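Local coordinates for protein sulfoquinovosidase (Escherichia coli, PDB 5AEG) that hydrolyses sulfoquinovosyl diacylglycerides, and simple sulfoquinovosides such as sulfoquinovosyl glycerol, to release sulfoquinovose for breakdown by sulfoglycolysis, at residues Gln135-Asp140 and Ser478-Leu483; Leu603-Leu608 and Pro617-Gly622. All coordinates share one frame; numbering follows the deposited sequence.

Interaction 1. Residues Gln135-Asp140 and Ser478-Leu483; sequences QFSYFD and SLDDGL. With CA (calcium ion), chain D.
Ser137 OG donates a hydrogen bond to Asp480 OD1, 2.8 Å away, and this is the only direct hydrogen bond between 135-140 and 478-483. The donor meets OD1 on its anti side, only 16° out of the carboxylate plane. In both residues the first torsion sets the polar group anti to the carbonyl carbon (chi1 -63° in Ser137, -62° in Asp480), which brings the two short side chains together. Serine suits the spot because it is small and can serve both sides: its OG is also bonded to Arg157, while the other oxygen of Asp480, OD2, is held by Asn158. With an alanine here instead of Asp480, Ser137 OG and Asn158 ND2 would probably lose the carboxylate oxygens they bind, leaving the two segments tied across this contact only through water 1.

Away from this tight corner the contact is looser and wet. Phe136 O and Leu479 O are both acceptors and cannot bond each other; water 1 bridges them by donating to each, and Leu479 is exposed to solvent on this side. Next along the loop, Asp481 turns to the calcium ion, which its OD1 and OD2 grip together, OD1 at 2.4 Å; water 2, Gln153 OE1 and the backbone oxygens of Gly154 and Asp472 are among its other ligands. Ser478 OG accepts from Asp481 N in an ST motif that bends this loop.

The contact joins the loop between strands 129-133 and 145-148 of the N-terminal domain to the barrel-domain loop leading into helix 486-495, where Phe136 packs on Ala489.

Interaction 2. Residues Leu603-Leu608 and Pro617-Gly622; sequences LKYQYL and PVHEEG
Tyr605 and His619 bring their rings together obliquely, centroids 5.0 Å apart and planes at 56°. Followed outward from the backbone, Tyr605 begins with CB, 3.9 Å from His619 NE2 and nearly as near to His619 CD2. Its CG then lies equally close to the same nitrogen, and Tyr605 CD2 is the last ring atom to approach it. Beyond that the ring leaves the histidine, and its hydroxyl end has no partner in 617-622; Lys604 CB, meanwhile, lies over the centre of one ring face. Contact is thus made at the root of the tyrosine, where CB, CG and one ring carbon offer an apolar base for the imidazole nitrogen to rest against. His619 reaches it because chi1 of 63° puts its ring between the backbone N and the carbonyl carbon; Trp626 packs edge-to-face with the same imidazole.

A second patch is built on Pro617. Its CG sits at the edge of the Tyr607 ring, 4.0 Å from CE1, and its CD lies 3.4 Å from the Tyr605 carbonyl oxygen. Proline fits here as a compact apolar block without an amide hydrogen to satisfy. No direct hydrogen bond crosses the contact; instead water 3 donates to Tyr605 O and Pro617 O, satisfying two carbonyls at once. The Tyr607 hydroxyl is used elsewhere, on Phe530 O.

Segment 603-608 runs into the first strand of the C-terminal domain hairpin 607-609/613-615, where Tyr607 and Val615 are joined by backbone hydrogen bonding, and 617-622 follows the second. Helix 518-528 of the barrel domain packs against it, its Phe527 touching both Tyr607 and Pro617, while Val618 packs on Trp626 of strand 625-630.

Interaction 1 comes first and joins distant parts of the chain, the N-terminal and barrel domains, whereas interaction 2 follows it and is local to the C-terminal domain. Their centres lie about 11 Å apart, and they touch directly. Lys604 NZ probably hydrogen-bonds Ser137 O at 2.7 Å, Phe139 packs on the carbonyl oxygen of Leu603, and Leu479 CD2 rests near His619 CE1. Both loops of interaction 1 therefore meet interaction 2, so all three domains converge here. Interaction 1 contributes Asp481 to the calcium site, which the backbone of Asp472, the inferred proton donor, also joins, while interaction 2 lies farther from the annotated sites.

Interaction 1. Residues Gln135-Asp140 and Ser478-Leu483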
loop_
_atom_site.group_PDB
_atom_site.type_symbol
_atom_site.label_atom_id
_atom_site.label_comp_id
_atom_site.label_asym_id
_atom_site.label_seq_id
_atom_site.Cartn_x
_atom_site.Cartn_y
_atom_site.Cartn_z
ATOM N N GLN A 135 3.294 5.115 2.569
ATOM C CA GLN A 135 4.120 6.257 2.450
ATOM C C GLN A 135 5.544 5.862 2.051
ATOM O O GLN A 135 6.127 4.962 2.621
ATOM C CB GLN A 135 4.104 7.039 3.745
ATOM C CG GLN A 135 2.703 7.632 4.050
ATOM C CD GLN A 135 2.260 8.668 3.009
ATOM O OE1 GLN A 135 3.092 9.330 2.332
ATOM N NE2 GLN A 135 0.968 8.895 2.941
ATOM N N PHE A 136 6.033 6.486 0.991
ATOM C CA PHE A 136 7.297 6.039 0.408
ATOM C C PHE A 136 8.510 6.918 0.686
ATOM O O PHE A 136 9.634 6.472 0.450
ATOM C CB PHE A 136 7.081 5.922 -1.128
ATOM C CG PHE A 136 6.233 4.782 -1.572
ATOM C CD1 PHE A 136 4.848 4.943 -1.674
ATOM C CD2 PHE A 136 6.799 3.585 -2.015
ATOM C CE1 PHE A 136 4.038 3.931 -2.094
ATOM C CE2 PHE A 136 6.007 2.590 -2.478
ATOM C CZ PHE A 136 4.616 2.759 -2.499
ATOM N N SER A 137 8.334 8.189 1.090
ATOM C CA SER A 137 9.435 9.069 1.442
ATOM C C SER A 137 9.644 9.300 2.941
ATOM O O SER A 137 10.743 9.686 3.379
ATOM C CB SER A 137 9.239 10.467 0.798
ATOM O OG SER A 137 9.260 10.394 -0.629
ATOM N N TYR A 138 8.597 9.093 3.727
ATOM C CA TYR A 138 8.609 9.323 5.168
ATOM C C TYR A 138 7.961 8.125 5.819
ATOM O O TYR A 138 6.987 7.564 5.264
ATOM C CB TYR A 138 7.835 10.601 5.533
ATOM C CG TYR A 138 8.597 11.833 5.104
ATOM C CD1 TYR A 138 9.737 12.241 5.789
ATOM C CD2 TYR A 138 8.237 12.529 3.939
ATOM C CE1 TYR A 138 10.508 13.334 5.322
ATOM C CE2 TYR A 138 8.945 13.626 3.507
ATOM C CZ TYR A 138 10.062 14.037 4.184
ATOM O OH TYR A 138 10.720 15.129 3.688
ATOM N N PHE A 139 8.491 7.705 6.986
ATOM C CA PHE A 139 7.739 6.759 7.802
ATOM C C PHE A 139 7.192 7.574 8.953
ATOM O O PHE A 139 5.950 7.731 9.071
ATOM C CB PHE A 139 8.627 5.558 8.243
ATOM C CG PHE A 139 7.957 4.619 9.212
ATOM C CD1 PHE A 139 6.590 4.261 9.096
ATOM C CD2 PHE A 139 8.710 4.092 10.283
ATOM C CE1 PHE A 139 5.963 3.432 10.033
ATOM C CE2 PHE A 139 8.106 3.253 11.200
ATOM C CZ PHE A 139 6.737 2.890 11.057
ATOM N N ASP A 140 8.080 8.062 9.842
ATOM C CA ASP A 140 7.643 9.116 10.797
ATOM C C ASP A 140 7.163 10.271 9.968
ATOM O O ASP A 140 7.930 10.865 9.222
ATOM C CB ASP A 140 8.783 9.556 11.649
ATOM C CG ASP A 140 8.393 10.610 12.708
ATOM O OD1 ASP A 140 7.233 10.935 12.942
ATOM O OD2 ASP A 140 9.323 11.095 13.334
ATOM N N SER A 478 17.526 5.510 -5.993
ATOM C CA SER A 478 17.132 6.777 -5.276
ATOM C C SER A 478 16.484 6.447 -3.950
ATOM O O SER A 478 15.821 5.374 -3.794
ATOM C CB SER A 478 16.205 7.623 -6.126
ATOM O OG SER A 478 15.031 6.916 -6.449
ATOM N N LEU A 479 16.529 7.393 -3.033
ATOM C CA LEU A 479 15.792 7.277 -1.786
ATOM C C LEU A 479 14.295 7.344 -2.000
ATOM O O LEU A 479 13.545 6.559 -1.395
ATOM C CB LEU A 479 16.211 8.391 -0.824
ATOM C CG LEU A 479 17.601 8.270 -0.230
ATOM C CD1 LEU A 479 17.902 9.430 0.730
ATOM C CD2 LEU A 479 17.645 6.967 0.553
ATOM N N ASP A 480 13.793 8.217 -2.836
ATOM C CA ASP A 480 12.346 8.450 -2.931
ATOM C C ASP A 480 11.605 7.561 -3.927
ATOM O O ASP A 480 10.383 7.473 -3.861
ATOM C CB ASP A 480 12.070 9.920 -3.284
ATOM C CG ASP A 480 12.587 10.859 -2.206
ATOM O OD1 ASP A 480 11.959 10.940 -1.179
ATOM O OD2 ASP A 480 13.631 11.476 -2.402
ATOM N N ASP A 481 12.322 6.909 -4.834
ATOM C CA ASP A 481 11.668 6.023 -5.740
ATOM C C ASP A 481 12.426 4.806 -6.132
ATOM O O ASP A 481 12.068 4.076 -7.069
ATOM C CB ASP A 481 11.176 6.840 -6.964
ATOM C CG ASP A 481 9.884 6.306 -7.593
ATOM O OD1 ASP A 481 9.189 5.341 -7.160
ATOM O OD2 ASP A 481 9.467 6.865 -8.647
ATOM N N GLY A 482 13.443 4.459 -5.353
ATOM C CA GLY A 482 14.253 3.276 -5.696
ATOM C C GLY A 482 14.033 2.189 -4.680
ATOM O O GLY A 482 13.016 2.152 -3.943
ATOM N N LEU A 483 14.946 1.245 -4.640
ATOM C CA LEU A 483 14.882 0.147 -3.676
ATOM C C LEU A 483 14.526 0.597 -2.227
ATOM O O LEU A 483 13.675 -0.015 -1.594
ATOM C CB LEU A 483 16.182 -0.703 -3.715
ATOM C CG LEU A 483 16.257 -2.029 -2.963
ATOM C CD1 LEU A 483 17.468 -2.789 -3.556
ATOM C CD2 LEU A 483 16.526 -1.845 -1.471
HETATM CA CA CA D . 7.381 5.384 -8.780
HETATM O O HOH W 1 12.315 6.761 1.064
HETATM O O HOH W 2 8.652 4.874 -10.735
#

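Interaction 2. Residues Leu603-Leu608 and Pro617-Gly622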
loop_
_atom_site.group_PDB
_atom_site.type_symbol
_atom_site.label_atom_id
_atom_site.label_comp_id
_atom_site.label_asym_id
_atom_site.label_seq_id
_atom_site.Cartn_x
_atom_site.Cartn_y
_atom_site.Cartn_z
ATOM N N LEU A 603 13.964 5.561 12.500
ATOM C CA LEU A 603 14.506 4.703 11.483
ATOM C C LEU A 603 13.445 4.606 10.341
ATOM O O LEU A 603 12.214 4.500 10.600
ATOM C CB LEU A 603 14.812 3.312 12.013
ATOM C CG LEU A 603 15.894 3.219 13.127
ATOM C CD1 LEU A 603 15.947 1.802 13.644
ATOM C CD2 LEU A 603 17.230 3.686 12.634
ATOM N N LYS A 604 13.956 4.571 9.137
ATOM C CA LYS A 604 13.115 4.450 7.876
ATOM C C LYS A 604 13.460 3.242 7.014
ATOM O O LYS A 604 12.601 2.764 6.252
ATOM C CB LYS A 604 13.367 5.732 6.988
ATOM C CG LYS A 604 13.056 6.983 7.708
ATOM C CD LYS A 604 13.491 8.266 6.946
ATOM C CE LYS A 604 12.634 8.380 5.739
ATOM N NZ LYS A 604 12.693 9.806 5.296
ATOM N N TYR A 605 14.732 2.803 7.047
ATOM C CA TYR A 605 15.305 1.868 6.023
ATOM C C TYR A 605 15.763 0.498 6.636
ATOM O O TYR A 605 16.519 -0.232 6.023
ATOM C CB TYR A 605 16.393 2.587 5.227
ATOM C CG TYR A 605 15.859 3.833 4.533
ATOM C CD1 TYR A 605 14.827 3.733 3.567
ATOM C CD2 TYR A 605 16.352 5.104 4.830
ATOM C CE1 TYR A 605 14.299 4.857 2.956
ATOM C CE2 TYR A 605 15.853 6.237 4.192
ATOM C CZ TYR A 605 14.823 6.105 3.264
ATOM O OH TYR A 605 14.290 7.256 2.677
ATOM N N GLN A 606 15.233 0.166 7.814
ATOM C CA GLN A 606 15.381 -1.135 8.405
ATOM C C GLN A 606 14.170 -1.526 9.173
ATOM O O GLN A 606 13.317 -0.707 9.519
ATOM C CB GLN A 606 16.656 -1.136 9.300
ATOM C CG GLN A 606 16.666 -0.167 10.390
ATOM C CD GLN A 606 17.893 -0.342 11.301
ATOM O OE1 GLN A 606 18.975 0.227 11.030
ATOM N NE2 GLN A 606 17.777 -1.218 12.273
ATOM N N TYR A 607 14.066 -2.853 9.378
ATOM C CA TYR A 607 12.912 -3.482 9.870
ATOM C C TYR A 607 13.223 -4.765 10.545
ATOM O O TYR A 607 14.316 -5.288 10.403
ATOM C CB TYR A 607 11.815 -3.729 8.791
ATOM C CG TYR A 607 12.228 -4.628 7.669
ATOM C CD1 TYR A 607 13.014 -4.134 6.577
ATOM C CD2 TYR A 607 11.850 -5.950 7.629
ATOM C CE1 TYR A 607 13.400 -4.970 5.517
ATOM C CE2 TYR A 607 12.253 -6.796 6.573
ATOM C CZ TYR A 607 13.012 -6.293 5.515
ATOM O OH TYR A 607 13.328 -7.168 4.494
ATOM N N LEU A 608 12.247 -5.241 11.309
ATOM C CA LEU A 608 12.283 -6.605 11.849
ATOM C C LEU A 608 11.375 -7.512 10.975
ATOM O O LEU A 608 10.247 -7.143 10.618
ATOM C CB LEU A 608 11.794 -6.617 13.283
ATOM C CG LEU A 608 12.590 -5.848 14.305
ATOM C CD1 LEU A 608 11.828 -5.709 15.655
ATOM C CD2 LEU A 608 13.976 -6.375 14.504
ATOM N N PRO A 617 18.438 -3.520 4.422
ATOM C CA PRO A 617 18.844 -3.730 3.030
ATOM C C PRO A 617 19.799 -2.696 2.463
ATOM O O PRO A 617 19.638 -1.492 2.672
ATOM C CB PRO A 617 17.504 -3.739 2.246
ATOM C CG PRO A 617 16.442 -3.748 3.236
ATOM C CD PRO A 617 17.006 -3.290 4.575
ATOM N N VAL A 618 20.808 -3.144 1.721
ATOM C CA VAL A 618 21.674 -2.241 1.065
ATOM C C VAL A 618 20.857 -1.534 -0.034
ATOM O O VAL A 618 20.359 -2.183 -0.912
ATOM C CB VAL A 618 22.935 -3.002 0.476
ATOM C CG1 VAL A 618 23.816 -2.105 -0.375
ATOM C CG2 VAL A 618 23.727 -3.583 1.656
ATOM N N HIS A 619 20.770 -0.219 -0.003
ATOM C CA HIS A 619 19.945 0.555 -0.981
ATOM C C HIS A 619 20.758 1.567 -1.785
ATOM O O HIS A 619 20.207 2.391 -2.507
ATOM C CB HIS A 619 18.713 1.152 -0.322
ATOM C CG HIS A 619 19.014 2.154 0.751
ATOM N ND1 HIS A 619 19.597 3.396 0.531
ATOM C CD2 HIS A 619 18.799 2.078 2.077
ATOM C CE1 HIS A 619 19.701 4.030 1.680
ATOM N NE2 HIS A 619 19.225 3.248 2.625
ATOM N N GLU A 620 22.088 1.440 -1.737
ATOM C CA GLU A 620 23.014 2.292 -2.517
ATOM C C GLU A 620 23.877 1.441 -3.446
ATOM O O GLU A 620 24.256 0.337 -3.064
ATOM C CB GLU A 620 23.931 3.107 -1.584
ATOM C CG GLU A 620 23.245 4.173 -0.760
ATOM C CD GLU A 620 24.107 4.737 0.330
ATOM O OE1 GLU A 620 25.327 4.468 0.415
ATOM O OE2 GLU A 620 23.555 5.473 1.129
ATOM N N GLU A 621 24.247 2.021 -4.590
ATOM C CA GLU A 621 25.098 1.455 -5.609
ATOM C C GLU A 621 26.556 1.378 -5.098
ATOM O O GLU A 621 26.985 2.279 -4.402
ATOM C CB GLU A 621 25.055 2.397 -6.852
ATOM C CG GLU A 621 25.428 1.716 -8.157
ATOM C CD GLU A 621 25.421 2.620 -9.383
ATOM O OE1 GLU A 621 24.865 3.720 -9.377
ATOM O OE2 GLU A 621 26.014 2.203 -10.387
ATOM N N GLY A 622 27.287 0.320 -5.447
ATOM C CA GLY A 622 28.737 0.279 -5.265
ATOM C C GLY A 622 29.165 0.102 -3.837
ATOM O O GLY A 622 30.279 0.361 -3.488
HETATM O O HOH W 3 19.206 -0.032 5.325
#